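Local coordinates for protein globin II, extracellular (Lumbricus terrestris, PDB 1X9F) that probably carries oxygen on its haem as one globin chain of the giant extracellular erythrocruorin of the earthworm, here bound to carbon monoxide, at residues B[24-29]-B[64-69]; B[32-37]-B[46-51]. All blocks are in the same frame, centred on the assembly; numbering follows the deposited sequence.

Contact 1 (B[24-29]-B[64-69]); sequences HDREAF and HADRVL. Unlike the reference sequence in segment 64-69: Asp66 (reference Glu). With CMO (carbon monoxide), chain P; HEM (protoporphyrin IX containing Fe), chain O.
Two helices of the globin fold cross here, helix 23-40 and the distal helix 59-77, and the contact is carried by Phe29 on Leu69 and by Asp66 against the backbone of Arg26 and Glu27. CD1 of Leu69 meets the Phe29 ring obliquely, 3.4 Å from its CD2. The ring is brought there by CG standing anti to the backbone N (chi1 -178°); Val116 and Val117 of helix 103-121 also pack on it. About one turn earlier on helix 59-77, the Asp66 carboxylate ends against the backbone of the other helix, OD2 lying 3.8 Å from CA of Glu27, while the same oxygen is hydrogen-bonded to the hydroxyl of Ser30. The short segments meet almost perpendicularly, at 91° with axes 9.5 Å apart, which is the B/E crossing of globins: helix 59-77 turns Asp66 and Leu69 to helix 23-40, and His64 and Val68 to the haem. Arg26 and Asp66 form no direct salt bridge: a water accepts from Arg26 NH1 and gives only a weak bond to Asp66 OD1, the guanidinium being engaged by a salt bridge from NH1 to Asp79 of the chain of Globin III. His64 NE2 makes a weak bond of 3.0 Å to the carbon monoxide oxygen, bent to 123°, and CG2 of Val68 sits over one face of the imidazole, displaced toward the rim and 3.4 Å above the plane.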
ATOM      1  N   HIS B  24     -12.662  -2.621 -31.189  1.00 33.53           N
ATOM      2  CA  HIS B  24     -12.115  -3.190 -32.432  1.00 33.15           C
ATOM      3  C   HIS B  24     -12.338  -4.705 -32.534  1.00 31.87           C
ATOM      4  O   HIS B  24     -12.586  -5.217 -33.630  1.00 29.52           O
ATOM      5  CB  HIS B  24     -10.636  -2.802 -32.656  1.00 34.76           C
ATOM      6  CG  HIS B  24     -10.423  -1.330 -32.870  1.00 45.55           C
ATOM      7  ND1 HIS B  24     -10.927  -0.651 -33.961  1.00 54.93           N
ATOM      8  CD2 HIS B  24      -9.775  -0.403 -32.124  1.00 53.96           C
ATOM      9  CE1 HIS B  24     -10.602   0.628 -33.878  1.00 52.71           C
ATOM     10  NE2 HIS B  24      -9.901   0.806 -32.773  1.00 56.78           N
ATOM     11  N   ASP B  25     -12.272  -5.405 -31.396  1.00 29.91           N
ATOM     12  CA  ASP B  25     -12.541  -6.857 -31.343  1.00 29.51           C
ATOM     13  C   ASP B  25     -13.938  -7.223 -31.807  1.00 25.83           C
ATOM     14  O   ASP B  25     -14.124  -8.238 -32.477  1.00 22.22           O
ATOM     15  CB  ASP B  25     -12.340  -7.411 -29.929  1.00 32.87           C
ATOM     16  CG  ASP B  25     -10.934  -7.199 -29.417  1.00 40.49           C
ATOM     17  OD1 ASP B  25      -9.973  -7.334 -30.206  1.00 42.67           O
ATOM     18  OD2 ASP B  25     -10.692  -6.892 -28.225  1.00 50.99           O
ATOM     19  N   ARG B  26     -14.911  -6.392 -31.439  1.00 24.44           N
ATOM     20  CA  ARG B  26     -16.287  -6.605 -31.838  1.00 23.15           C
ATOM     21  C   ARG B  26     -16.463  -6.385 -33.334  1.00 23.93           C
ATOM     22  O   ARG B  26     -17.162  -7.160 -33.989  1.00 23.47           O
ATOM     23  CB  ARG B  26     -17.229  -5.701 -31.056  1.00 23.49           C
ATOM     24  CG  ARG B  26     -18.682  -5.928 -31.418  1.00 25.43           C
ATOM     25  CD  ARG B  26     -19.637  -5.046 -30.682  1.00 19.72           C
ATOM     26  NE  ARG B  26     -19.567  -5.290 -29.248  1.00 22.68           N
ATOM     27  CZ  ARG B  26     -20.354  -4.713 -28.355  1.00 21.63           C
ATOM     28  NH1 ARG B  26     -21.284  -3.846 -28.737  1.00 19.87           N
ATOM     29  NH2 ARG B  26     -20.212  -5.002 -27.069  1.00 22.43           N
ATOM     30  N   GLU B  27     -15.835  -5.340 -33.875  1.00 24.02           N
ATOM     31  CA  GLU B  27     -15.886  -5.100 -35.317  1.00 23.31           C
ATOM     32  C   GLU B  27     -15.320  -6.285 -36.078  1.00 22.25           C
ATOM     33  O   GLU B  27     -15.953  -6.790 -37.004  1.00 25.97           O
ATOM     34  CB  GLU B  27     -15.096  -3.848 -35.716  1.00 23.08           C
ATOM     35  CG  GLU B  27     -15.717  -2.538 -35.268  1.00 24.87           C
ATOM     36  CD  GLU B  27     -14.919  -1.357 -35.774  1.00 31.00           C
ATOM     37  OE1 GLU B  27     -13.822  -1.091 -35.235  1.00 34.04           O
ATOM     38  OE2 GLU B  27     -15.385  -0.691 -36.716  1.00 34.24           O
ATOM     39  N   ALA B  28     -14.127  -6.724 -35.674  1.00 19.73           N
ATOM     40  CA  ALA B  28     -13.436  -7.838 -36.321  1.00 21.57           C
ATOM     41  C   ALA B  28     -14.306  -9.091 -36.274  1.00 23.05           C
ATOM     42  O   ALA B  28     -14.434  -9.820 -37.266  1.00 23.66           O
ATOM     43  CB  ALA B  28     -12.088  -8.088 -35.642  1.00 19.24           C
ATOM     44  N   PHE B  29     -14.908  -9.307 -35.110  1.00 21.92           N
ATOM     45  CA  PHE B  29     -15.824 -10.403 -34.868  1.00 21.66           C
ATOM     46  C   PHE B  29     -17.042 -10.343 -35.796  1.00 23.50           C
ATOM     47  O   PHE B  29     -17.409 -11.345 -36.414  1.00 21.78           O
ATOM     48  CB  PHE B  29     -16.249 -10.353 -33.408  1.00 18.65           C
ATOM     49  CG  PHE B  29     -17.166 -11.451 -32.995  1.00 16.70           C
ATOM     50  CD1 PHE B  29     -16.714 -12.763 -32.914  1.00 17.11           C
ATOM     51  CD2 PHE B  29     -18.476 -11.171 -32.635  1.00 18.07           C
ATOM     52  CE1 PHE B  29     -17.567 -13.787 -32.505  1.00 20.80           C
ATOM     53  CE2 PHE B  29     -19.339 -12.190 -32.223  1.00 24.26           C
ATOM     54  CZ  PHE B  29     -18.881 -13.499 -32.158  1.00 16.15           C
ATOM     55  N   HIS B  64     -23.609  -2.054 -40.317  1.00 15.06           N
ATOM     56  CA  HIS B  64     -24.613  -3.064 -40.557  1.00 16.30           C
ATOM     57  C   HIS B  64     -24.332  -4.372 -39.799  1.00 17.28           C
ATOM     58  O   HIS B  64     -25.241  -4.962 -39.214  1.00 18.53           O
ATOM     59  CB  HIS B  64     -24.746  -3.344 -42.050  1.00 15.27           C
ATOM     60  CG  HIS B  64     -25.446  -4.624 -42.331  1.00 12.90           C
ATOM     61  ND1 HIS B  64     -26.806  -4.771 -42.163  1.00 17.49           N
ATOM     62  CD2 HIS B  64     -24.969  -5.846 -42.660  1.00 15.76           C
ATOM     63  CE1 HIS B  64     -27.143  -6.020 -42.427  1.00 20.23           C
ATOM     64  NE2 HIS B  64     -26.046  -6.697 -42.722  1.00 20.35           N
ATOM     65  N   ALA B  65     -23.079  -4.817 -39.826  1.00 17.33           N
ATOM     66  CA  ALA B  65     -22.704  -6.071 -39.189  1.00 19.93           C
ATOM     67  C   ALA B  65     -22.759  -5.949 -37.668  1.00 21.88           C
ATOM     68  O   ALA B  65     -23.219  -6.872 -36.995  1.00 23.91           O
ATOM     69  CB  ALA B  65     -21.328  -6.513 -39.653  1.00 20.31           C
ATOM     70  N   ASP B  66     -22.286  -4.820 -37.132  1.00 21.91           N
ATOM     71  CA  ASP B  66     -22.444  -4.508 -35.705  1.00 23.96           C
ATOM     72  C   ASP B  66     -23.939  -4.498 -35.346  1.00 24.75           C
ATOM     73  O   ASP B  66     -24.332  -4.961 -34.271  1.00 25.36           O
ATOM     74  CB  ASP B  66     -21.777  -3.163 -35.338  1.00 22.95           C
ATOM     75  CG  ASP B  66     -20.345  -3.319 -34.787  1.00 33.47           C
ATOM     76  OD1 ASP B  66     -19.929  -2.491 -33.930  1.00 28.19           O
ATOM     77  OD2 ASP B  66     -19.564  -4.226 -35.150  1.00 42.23           O
ATOM     78  N   ARG B  67     -24.763  -3.984 -36.255  1.00 23.33           N
ATOM     79  CA  ARG B  67     -26.211  -3.913 -36.049  1.00 22.37           C
ATOM     80  C   ARG B  67     -26.826  -5.310 -35.952  1.00 22.24           C
ATOM     81  O   ARG B  67     -27.657  -5.573 -35.078  1.00 18.89           O
ATOM     82  CB  ARG B  67     -26.838  -3.137 -37.201  1.00 21.62           C
ATOM     83  CG  ARG B  67     -27.998  -2.268 -36.817  1.00 24.90           C
ATOM     84  CD  ARG B  67     -28.138  -1.011 -37.663  1.00 18.16           C
ATOM     85  NE  ARG B  67     -27.951  -1.231 -39.101  1.00 22.01           N
ATOM     86  CZ  ARG B  67     -27.165  -0.489 -39.882  1.00 25.54           C
ATOM     87  NH1 ARG B  67     -26.490   0.539 -39.379  1.00 21.45           N
ATOM     88  NH2 ARG B  67     -27.061  -0.763 -41.177  1.00 23.87           N
ATOM     89  N   VAL B  68     -26.396  -6.199 -36.844  1.00 21.27           N
ATOM     90  CA  VAL B  68     -26.863  -7.581 -36.862  1.00 20.72           C
ATOM     91  C   VAL B  68     -26.509  -8.304 -35.585  1.00 20.14           C
ATOM     92  O   VAL B  68     -27.361  -8.960 -34.980  1.00 18.32           O
ATOM     93  CB  VAL B  68     -26.226  -8.362 -38.010  1.00 22.74           C
ATOM     94  CG1 VAL B  68     -26.616  -9.845 -37.944  1.00 18.02           C
ATOM     95  CG2 VAL B  68     -26.598  -7.736 -39.329  1.00 20.36           C
ATOM     96  N   LEU B  69     -25.246  -8.199 -35.187  1.00 19.08           N
ATOM     97  CA  LEU B  69     -24.811  -8.823 -33.953  1.00 21.51           C
ATOM     98  C   LEU B  69     -25.497  -8.202 -32.739  1.00 22.17           C
ATOM     99  O   LEU B  69     -25.626  -8.852 -31.702  1.00 21.43           O
ATOM    100  CB  LEU B  69     -23.290  -8.778 -33.812  1.00 21.58           C
ATOM    101  CG  LEU B  69     -22.492  -9.611 -34.818  1.00 22.74           C
ATOM    102  CD1 LEU B  69     -21.111  -9.811 -34.252  1.00 23.54           C
ATOM    103  CD2 LEU B  69     -23.149 -10.965 -35.088  1.00 13.60           C
TER
HETATM  104  C   CMO P1162     -28.341  -9.422 -41.212  1.00 33.33           C
HETATM  105  O   CMO P1162     -27.313  -9.247 -41.917  1.00 37.57           O
HETATM  106  CHA HEM O 160     -30.878  -6.272 -41.525  1.00 20.41           C
HETATM  107  CHB HEM O 160     -30.620  -9.238 -37.653  1.00 20.04           C
HETATM  108  CHC HEM O 160     -29.812 -13.058 -40.600  1.00 17.94           C
HETATM  109  CHD HEM O 160     -30.316 -10.124 -44.495  1.00 16.55           C
HETATM  110  C1A HEM O 160     -30.792  -6.756 -40.139  1.00 19.81           C
HETATM  111  C2A HEM O 160     -30.889  -5.857 -39.080  1.00 21.33           C
HETATM  112  C3A HEM O 160     -30.809  -6.695 -37.883  1.00 21.79           C
HETATM  113  C4A HEM O 160     -30.694  -8.041 -38.481  1.00 19.47           C
HETATM  114  CMA HEM O 160     -30.843  -6.286 -36.432  1.00 18.23           C
HETATM  115  CAA HEM O 160     -30.982  -4.353 -39.127  1.00 24.08           C
HETATM  116  CBA HEM O 160     -32.403  -3.827 -39.094  1.00 28.75           C
HETATM  117  CGA HEM O 160     -32.288  -2.330 -39.258  1.00 32.66           C
HETATM  118  O1A HEM O 160     -31.948  -1.635 -38.273  1.00 38.78           O
HETATM  119  O2A HEM O 160     -32.529  -1.841 -40.381  1.00 34.26           O
HETATM  120  C1B HEM O 160     -30.358 -10.585 -38.151  1.00 17.96           C
HETATM  121  C2B HEM O 160     -30.163 -11.622 -37.264  1.00 17.59           C
HETATM  122  C3B HEM O 160     -29.955 -12.661 -38.109  1.00 20.01           C
HETATM  123  C4B HEM O 160     -30.021 -12.230 -39.414  1.00 20.00           C
HETATM  124  CMB HEM O 160     -30.179 -11.611 -35.757  1.00 16.72           C
HETATM  125  CAB HEM O 160     -29.711 -13.872 -37.607  1.00 18.44           C
HETATM  126  CBB HEM O 160     -29.510 -15.030 -37.010  1.00 23.72           C
HETATM  127  C1C HEM O 160     -29.833 -12.547 -41.976  1.00 18.46           C
HETATM  128  C2C HEM O 160     -29.554 -13.397 -43.028  1.00 15.34           C
HETATM  129  C3C HEM O 160     -29.698 -12.578 -44.123  1.00 19.91           C
HETATM  130  C4C HEM O 160     -30.038 -11.307 -43.651  1.00 15.91           C
HETATM  131  CMC HEM O 160     -29.208 -14.864 -42.934  1.00 22.11           C
HETATM  132  CAC HEM O 160     -29.511 -13.015 -45.532  1.00 22.34           C
HETATM  133  CBC HEM O 160     -28.344 -13.572 -45.890  1.00 21.57           C
HETATM  134  C1D HEM O 160     -30.541  -8.746 -44.008  1.00 18.96           C
HETATM  135  C2D HEM O 160     -30.629  -7.670 -44.888  1.00 18.02           C
HETATM  136  C3D HEM O 160     -30.781  -6.558 -44.092  1.00 17.18           C
HETATM  137  C4D HEM O 160     -30.773  -7.112 -42.725  1.00 18.55           C
HETATM  138  CMD HEM O 160     -30.573  -7.715 -46.397  1.00 20.43           C
HETATM  139  CAD HEM O 160     -30.954  -5.120 -44.513  1.00 19.72           C
HETATM  140  CBD HEM O 160     -29.642  -4.522 -44.991  1.00 24.88           C
HETATM  141  CGD HEM O 160     -29.918  -3.079 -45.327  1.00 24.92           C
HETATM  142  O1D HEM O 160     -30.281  -2.296 -44.422  1.00 29.13           O
HETATM  143  O2D HEM O 160     -29.779  -2.716 -46.511  1.00 32.81           O
HETATM  144  NA  HEM O 160     -30.725  -8.091 -39.833  1.00 19.43           N
HETATM  145  NB  HEM O 160     -30.285 -10.904 -39.468  1.00 14.12           N
HETATM  146  NC  HEM O 160     -30.161 -11.268 -42.301  1.00 16.89           N
HETATM  147  ND  HEM O 160     -30.611  -8.450 -42.684  1.00 18.51           N
HETATM  148 FE   HEM O 160     -30.520  -9.686 -41.076  1.00 24.19          FE
HETATM  149  O   HOH W   1     -21.947  -2.755 -31.160  1.00 25.63           O

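Contact 2 (B[32-37]-B[46-51]). With HEM (protoporphyrin IX containing Fe), chain O; CMO (carbon monoxide), chain P; PO4 (phosphate ion), chain Q.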
ATOM      1  N   ALA B  32     -15.752 -11.191 -39.366  1.00 23.13           N
ATOM      2  CA  ALA B  32     -15.436 -12.608 -39.455  1.00 20.09           C
ATOM      3  C   ALA B  32     -16.693 -13.428 -39.746  1.00 20.62           C
ATOM      4  O   ALA B  32     -16.667 -14.317 -40.605  1.00 20.42           O
ATOM      5  CB  ALA B  32     -14.768 -13.075 -38.179  1.00 17.66           C
ATOM      6  N   ILE B  33     -17.798 -13.115 -39.066  1.00 20.39           N
ATOM      7  CA  ILE B  33     -19.051 -13.849 -39.272  1.00 22.57           C
ATOM      8  C   ILE B  33     -19.631 -13.648 -40.681  1.00 24.61           C
ATOM      9  O   ILE B  33     -19.980 -14.632 -41.347  1.00 23.75           O
ATOM     10  CB  ILE B  33     -20.096 -13.533 -38.161  1.00 24.79           C
ATOM     11  CG1 ILE B  33     -19.630 -14.099 -36.811  1.00 22.78           C
ATOM     12  CG2 ILE B  33     -21.461 -14.131 -38.525  1.00 23.16           C
ATOM     13  CD1 ILE B  33     -20.327 -13.471 -35.600  1.00 22.84           C
ATOM     14  N   TRP B  34     -19.712 -12.395 -41.136  1.00 24.39           N
ATOM     15  CA  TRP B  34     -20.217 -12.096 -42.486  1.00 24.68           C
ATOM     16  C   TRP B  34     -19.350 -12.635 -43.623  1.00 24.77           C
ATOM     17  O   TRP B  34     -19.883 -13.117 -44.631  1.00 22.01           O
ATOM     18  CB  TRP B  34     -20.592 -10.607 -42.654  1.00 25.80           C
ATOM     19  CG  TRP B  34     -21.928 -10.399 -42.060  1.00 26.00           C
ATOM     20  CD1 TRP B  34     -22.229  -9.752 -40.897  1.00 31.68           C
ATOM     21  CD2 TRP B  34     -23.151 -10.953 -42.538  1.00 25.77           C
ATOM     22  NE1 TRP B  34     -23.577  -9.837 -40.646  1.00 30.13           N
ATOM     23  CE2 TRP B  34     -24.164 -10.574 -41.640  1.00 26.64           C
ATOM     24  CE3 TRP B  34     -23.498 -11.729 -43.656  1.00 29.63           C
ATOM     25  CZ2 TRP B  34     -25.488 -10.945 -41.819  1.00 28.04           C
ATOM     26  CZ3 TRP B  34     -24.817 -12.092 -43.833  1.00 28.09           C
ATOM     27  CH2 TRP B  34     -25.796 -11.700 -42.924  1.00 30.48           C
ATOM     28  N   ARG B  35     -18.033 -12.596 -43.453  1.00 24.14           N
ATOM     29  CA  ARG B  35     -17.129 -13.204 -44.429  1.00 26.74           C
ATOM     30  C   ARG B  35     -17.286 -14.711 -44.500  1.00 28.32           C
ATOM     31  O   ARG B  35     -17.258 -15.290 -45.589  1.00 29.54           O
ATOM     32  CB  ARG B  35     -15.682 -12.865 -44.111  1.00 26.24           C
ATOM     33  CG  ARG B  35     -15.359 -11.452 -44.480  1.00 30.14           C
ATOM     34  CD  ARG B  35     -14.082 -10.965 -43.891  1.00 27.19           C
ATOM     35  NE  ARG B  35     -13.849  -9.597 -44.323  1.00 43.83           N
ATOM     36  CZ  ARG B  35     -13.119  -8.713 -43.658  1.00 48.56           C
ATOM     37  NH1 ARG B  35     -12.538  -9.042 -42.509  1.00 42.70           N
ATOM     38  NH2 ARG B  35     -12.971  -7.488 -44.143  1.00 42.43           N
ATOM     39  N   ALA B  36     -17.427 -15.347 -43.340  1.00 28.86           N
ATOM     40  CA  ALA B  36     -17.657 -16.780 -43.291  1.00 27.11           C
ATOM     41  C   ALA B  36     -18.991 -17.118 -43.957  1.00 27.09           C
ATOM     42  O   ALA B  36     -19.090 -18.123 -44.660  1.00 27.20           O
ATOM     43  CB  ALA B  36     -17.610 -17.285 -41.860  1.00 27.37           C
ATOM     44  N   THR B  37     -20.004 -16.277 -43.746  1.00 24.11           N
ATOM     45  CA  THR B  37     -21.302 -16.455 -44.402  1.00 25.91           C
ATOM     46  C   THR B  37     -21.141 -16.383 -45.919  1.00 28.32           C
ATOM     47  O   THR B  37     -21.561 -17.296 -46.634  1.00 29.07           O
ATOM     48  CB  THR B  37     -22.320 -15.388 -43.923  1.00 26.66           C
ATOM     49  OG1 THR B  37     -22.501 -15.493 -42.504  1.00 27.28           O
ATOM     50  CG2 THR B  37     -23.718 -15.678 -44.475  1.00 21.27           C
ATOM     51  N   SER B  46     -25.313 -10.267 -52.693  1.00 36.46           N
ATOM     52  CA  SER B  46     -26.103  -9.325 -53.495  1.00 37.24           C
ATOM     53  C   SER B  46     -27.231  -8.654 -52.711  1.00 36.91           C
ATOM     54  O   SER B  46     -27.696  -7.573 -53.075  1.00 36.96           O
ATOM     55  CB  SER B  46     -26.688 -10.041 -54.710  1.00 36.65           C
ATOM     56  OG  SER B  46     -27.594 -11.053 -54.305  1.00 41.52           O
ATOM     57  N   LEU B  47     -27.663  -9.311 -51.639  1.00 36.72           N
ATOM     58  CA  LEU B  47     -28.686  -8.784 -50.747  1.00 36.14           C
ATOM     59  C   LEU B  47     -28.223  -7.548 -49.978  1.00 36.20           C
ATOM     60  O   LEU B  47     -29.047  -6.788 -49.459  1.00 35.73           O
ATOM     61  CB  LEU B  47     -29.114  -9.870 -49.753  1.00 38.37           C
ATOM     62  CG  LEU B  47     -30.201 -10.877 -50.160  1.00 37.16           C
ATOM     63  CD1 LEU B  47     -29.943 -11.549 -51.506  1.00 42.68           C
ATOM     64  CD2 LEU B  47     -30.338 -11.931 -49.069  1.00 37.12           C
ATOM     65  N   PHE B  48     -26.909  -7.348 -49.912  1.00 33.58           N
ATOM     66  CA  PHE B  48     -26.340  -6.337 -49.025  1.00 33.50           C
ATOM     67  C   PHE B  48     -25.731  -5.182 -49.810  1.00 35.40           C
ATOM     68  O   PHE B  48     -24.906  -4.424 -49.288  1.00 32.72           O
ATOM     69  CB  PHE B  48     -25.318  -6.980 -48.080  1.00 31.80           C
ATOM     70  CG  PHE B  48     -25.883  -8.101 -47.254  1.00 29.29           C
ATOM     71  CD1 PHE B  48     -25.677  -9.422 -47.624  1.00 23.72           C
ATOM     72  CD2 PHE B  48     -26.633  -7.835 -46.116  1.00 33.74           C
ATOM     73  CE1 PHE B  48     -26.203 -10.461 -46.868  1.00 29.78           C
ATOM     74  CE2 PHE B  48     -27.164  -8.867 -45.355  1.00 28.28           C
ATOM     75  CZ  PHE B  48     -26.952 -10.179 -45.732  1.00 28.54           C
ATOM     76  N   LYS B  49     -26.164  -5.046 -51.062  1.00 35.45           N
ATOM     77  CA  LYS B  49     -25.661  -4.005 -51.947  1.00 36.36           C
ATOM     78  C   LYS B  49     -25.931  -2.610 -51.389  1.00 35.01           C
ATOM     79  O   LYS B  49     -25.089  -1.722 -51.514  1.00 34.82           O
ATOM     80  CB  LYS B  49     -26.254  -4.150 -53.356  1.00 37.82           C
ATOM     81  CG  LYS B  49     -25.360  -3.599 -54.473  1.00 49.70           C
ATOM     82  CD  LYS B  49     -24.196  -4.545 -54.813  1.00 60.73           C
ATOM     83  CE  LYS B  49     -23.134  -3.859 -55.680  1.00 64.86           C
ATOM     84  NZ  LYS B  49     -21.971  -4.745 -55.982  1.00 63.50           N
ATOM     85  N   ARG B  50     -27.093  -2.423 -50.764  1.00 32.99           N
ATOM     86  CA  ARG B  50     -27.456  -1.122 -50.200  1.00 32.42           C
ATOM     87  C   ARG B  50     -26.584  -0.755 -49.001  1.00 32.31           C
ATOM     88  O   ARG B  50     -26.594   0.392 -48.540  1.00 34.04           O
ATOM     89  CB  ARG B  50     -28.930  -1.109 -49.787  1.00 33.60           C
ATOM     90  CG  ARG B  50     -29.445   0.260 -49.367  1.00 34.19           C
ATOM     91  CD  ARG B  50     -30.684   0.226 -48.481  1.00 40.80           C
ATOM     92  NE  ARG B  50     -30.408  -0.103 -47.076  1.00 39.66           N
ATOM     93  CZ  ARG B  50     -29.936   0.755 -46.172  1.00 36.61           C
ATOM     94  NH1 ARG B  50     -29.650   2.010 -46.514  1.00 36.26           N
ATOM     95  NH2 ARG B  50     -29.742   0.354 -44.919  1.00 32.08           N
ATOM     96  N   VAL B  51     -25.834  -1.723 -48.497  1.00 31.39           N
ATOM     97  CA  VAL B  51     -25.068  -1.494 -47.290  1.00 31.00           C
ATOM     98  C   VAL B  51     -23.608  -1.883 -47.542  1.00 31.76           C
ATOM     99  O   VAL B  51     -22.861  -2.249 -46.623  1.00 30.42           O
ATOM    100  CB  VAL B  51     -25.752  -2.185 -46.072  1.00 29.59           C
ATOM    101  CG1 VAL B  51     -25.351  -3.660 -45.943  1.00 29.76           C
ATOM    102  CG2 VAL B  51     -25.488  -1.404 -44.801  1.00 34.84           C
TER
HETATM  103  CHA HEM O 160     -30.878  -6.272 -41.525  1.00 20.41           C
HETATM  104  CHB HEM O 160     -30.620  -9.238 -37.653  1.00 20.04           C
HETATM  105  CHC HEM O 160     -29.812 -13.058 -40.600  1.00 17.94           C
HETATM  106  CHD HEM O 160     -30.316 -10.124 -44.495  1.00 16.55           C
HETATM  107  C1A HEM O 160     -30.792  -6.756 -40.139  1.00 19.81           C
HETATM  108  C2A HEM O 160     -30.889  -5.857 -39.080  1.00 21.33           C
HETATM  109  C3A HEM O 160     -30.809  -6.695 -37.883  1.00 21.79           C
HETATM  110  C4A HEM O 160     -30.694  -8.041 -38.481  1.00 19.47           C
HETATM  111  CMA HEM O 160     -30.843  -6.286 -36.432  1.00 18.23           C
HETATM  112  CAA HEM O 160     -30.982  -4.353 -39.127  1.00 24.08           C
HETATM  113  CBA HEM O 160     -32.403  -3.827 -39.094  1.00 28.75           C
HETATM  114  CGA HEM O 160     -32.288  -2.330 -39.258  1.00 32.66           C
HETATM  115  O1A HEM O 160     -31.948  -1.635 -38.273  1.00 38.78           O
HETATM  116  O2A HEM O 160     -32.529  -1.841 -40.381  1.00 34.26           O
HETATM  117  C1B HEM O 160     -30.358 -10.585 -38.151  1.00 17.96           C
HETATM  118  C2B HEM O 160     -30.163 -11.622 -37.264  1.00 17.59           C
HETATM  119  C3B HEM O 160     -29.955 -12.661 -38.109  1.00 20.01           C
HETATM  120  C4B HEM O 160     -30.021 -12.230 -39.414  1.00 20.00           C
HETATM  121  CMB HEM O 160     -30.179 -11.611 -35.757  1.00 16.72           C
HETATM  122  CAB HEM O 160     -29.711 -13.872 -37.607  1.00 18.44           C
HETATM  123  CBB HEM O 160     -29.510 -15.030 -37.010  1.00 23.72           C
HETATM  124  C1C HEM O 160     -29.833 -12.547 -41.976  1.00 18.46           C
HETATM  125  C2C HEM O 160     -29.554 -13.397 -43.028  1.00 15.34           C
HETATM  126  C3C HEM O 160     -29.698 -12.578 -44.123  1.00 19.91           C
HETATM  127  C4C HEM O 160     -30.038 -11.307 -43.651  1.00 15.91           C
HETATM  128  CMC HEM O 160     -29.208 -14.864 -42.934  1.00 22.11           C
HETATM  129  CAC HEM O 160     -29.511 -13.015 -45.532  1.00 22.34           C
HETATM  130  CBC HEM O 160     -28.344 -13.572 -45.890  1.00 21.57           C
HETATM  131  C1D HEM O 160     -30.541  -8.746 -44.008  1.00 18.96           C
HETATM  132  C2D HEM O 160     -30.629  -7.670 -44.888  1.00 18.02           C
HETATM  133  C3D HEM O 160     -30.781  -6.558 -44.092  1.00 17.18           C
HETATM  134  C4D HEM O 160     -30.773  -7.112 -42.725  1.00 18.55           C
HETATM  135  CMD HEM O 160     -30.573  -7.715 -46.397  1.00 20.43           C
HETATM  136  CAD HEM O 160     -30.954  -5.120 -44.513  1.00 19.72           C
HETATM  137  CBD HEM O 160     -29.642  -4.522 -44.991  1.00 24.88           C
HETATM  138  CGD HEM O 160     -29.918  -3.079 -45.327  1.00 24.92           C
HETATM  139  O1D HEM O 160     -30.281  -2.296 -44.422  1.00 29.13           O
HETATM  140  O2D HEM O 160     -29.779  -2.716 -46.511  1.00 32.81           O
HETATM  141  NA  HEM O 160     -30.725  -8.091 -39.833  1.00 19.43           N
HETATM  142  NB  HEM O 160     -30.285 -10.904 -39.468  1.00 14.12           N
HETATM  143  NC  HEM O 160     -30.161 -11.268 -42.301  1.00 16.89           N
HETATM  144  ND  HEM O 160     -30.611  -8.450 -42.684  1.00 18.51           N
HETATM  145 FE   HEM O 160     -30.520  -9.686 -41.076  1.00 24.19          FE
HETATM  146  C   CMO P1162     -28.341  -9.422 -41.212  1.00 33.33           C
HETATM  147  O   CMO P1162     -27.313  -9.247 -41.917  1.00 37.57           O
HETATM  148  P   PO4 Q 154     -29.207   4.003 -43.761  1.00 27.70           P
HETATM  149  O1  PO4 Q 154     -29.268   4.501 -45.194  1.00 28.15           O
HETATM  150  O2  PO4 Q 154     -28.965   2.506 -43.736  1.00 23.39           O
HETATM  151  O3  PO4 Q 154     -30.523   4.296 -43.069  1.00 27.97           O
HETATM  152  O4  PO4 Q 154     -28.073   4.724 -43.060  1.00 30.47           O
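Trp34 and Phe48 present their rings to each other obliquely, the planes 64° apart and the centroid of the indole six-membered ring 4.8 Å from that of the phenyl. One face of Phe48 carries CB of its neighbour Leu47, offset toward the rim, while the edge of the indole is turned to the haem at C2C. The pair lines the distal haem pocket of the globin fold, with Trp34 coming from helix 23-40 and Phe48 from the 46-51 segment after it. Their outer atoms do the touching: CZ of Phe48 lies 3.4 Å from CH2 of Trp34, and CE1 of Phe48 also meets the indole at CZ3. The phenyl also leans obliquely on the porphyrin, CE2 being 3.5 Å from the methine carbon CHD, and both rings border the bound carbon monoxide. Were Trp34 cut back to an alanine, CZ of Phe48 would probably lose the indole it rests against, and the phenyl would be freer to turn. Two residues beyond Phe48, Arg50 reaches the rim of the haem, its chain extended until a bend at chi3 (78°). NE and NH2 grip the two oxygens of one propionate, and NH1 and NH2 also bind a phosphate ion, probably from the crystallisation liquor. The straightest of these bonds, at 172°, runs from Arg50 NH2 to HEM O1D over 2.7 Å.

Contacts 1 and 2 have centres 12 Å apart and share helix 23-40, which gives its early turns to contact 1 and later ones to contact 2. Along the chain 24-29 comes first, then 32-37, 46-51 and 64-69, so contact 2 falls wholly between the two halves of contact 1. They also touch directly: Ala65 packs on Trp34, Leu69 on Ile33, and His64 on both Phe48 and Val51. Both contacts border the same haem and carbon monoxide, with helix 23-40 joining them; contact 1 supplies His64 and Val68 to the ligand pocket, and contact 2 Trp34 and Phe48.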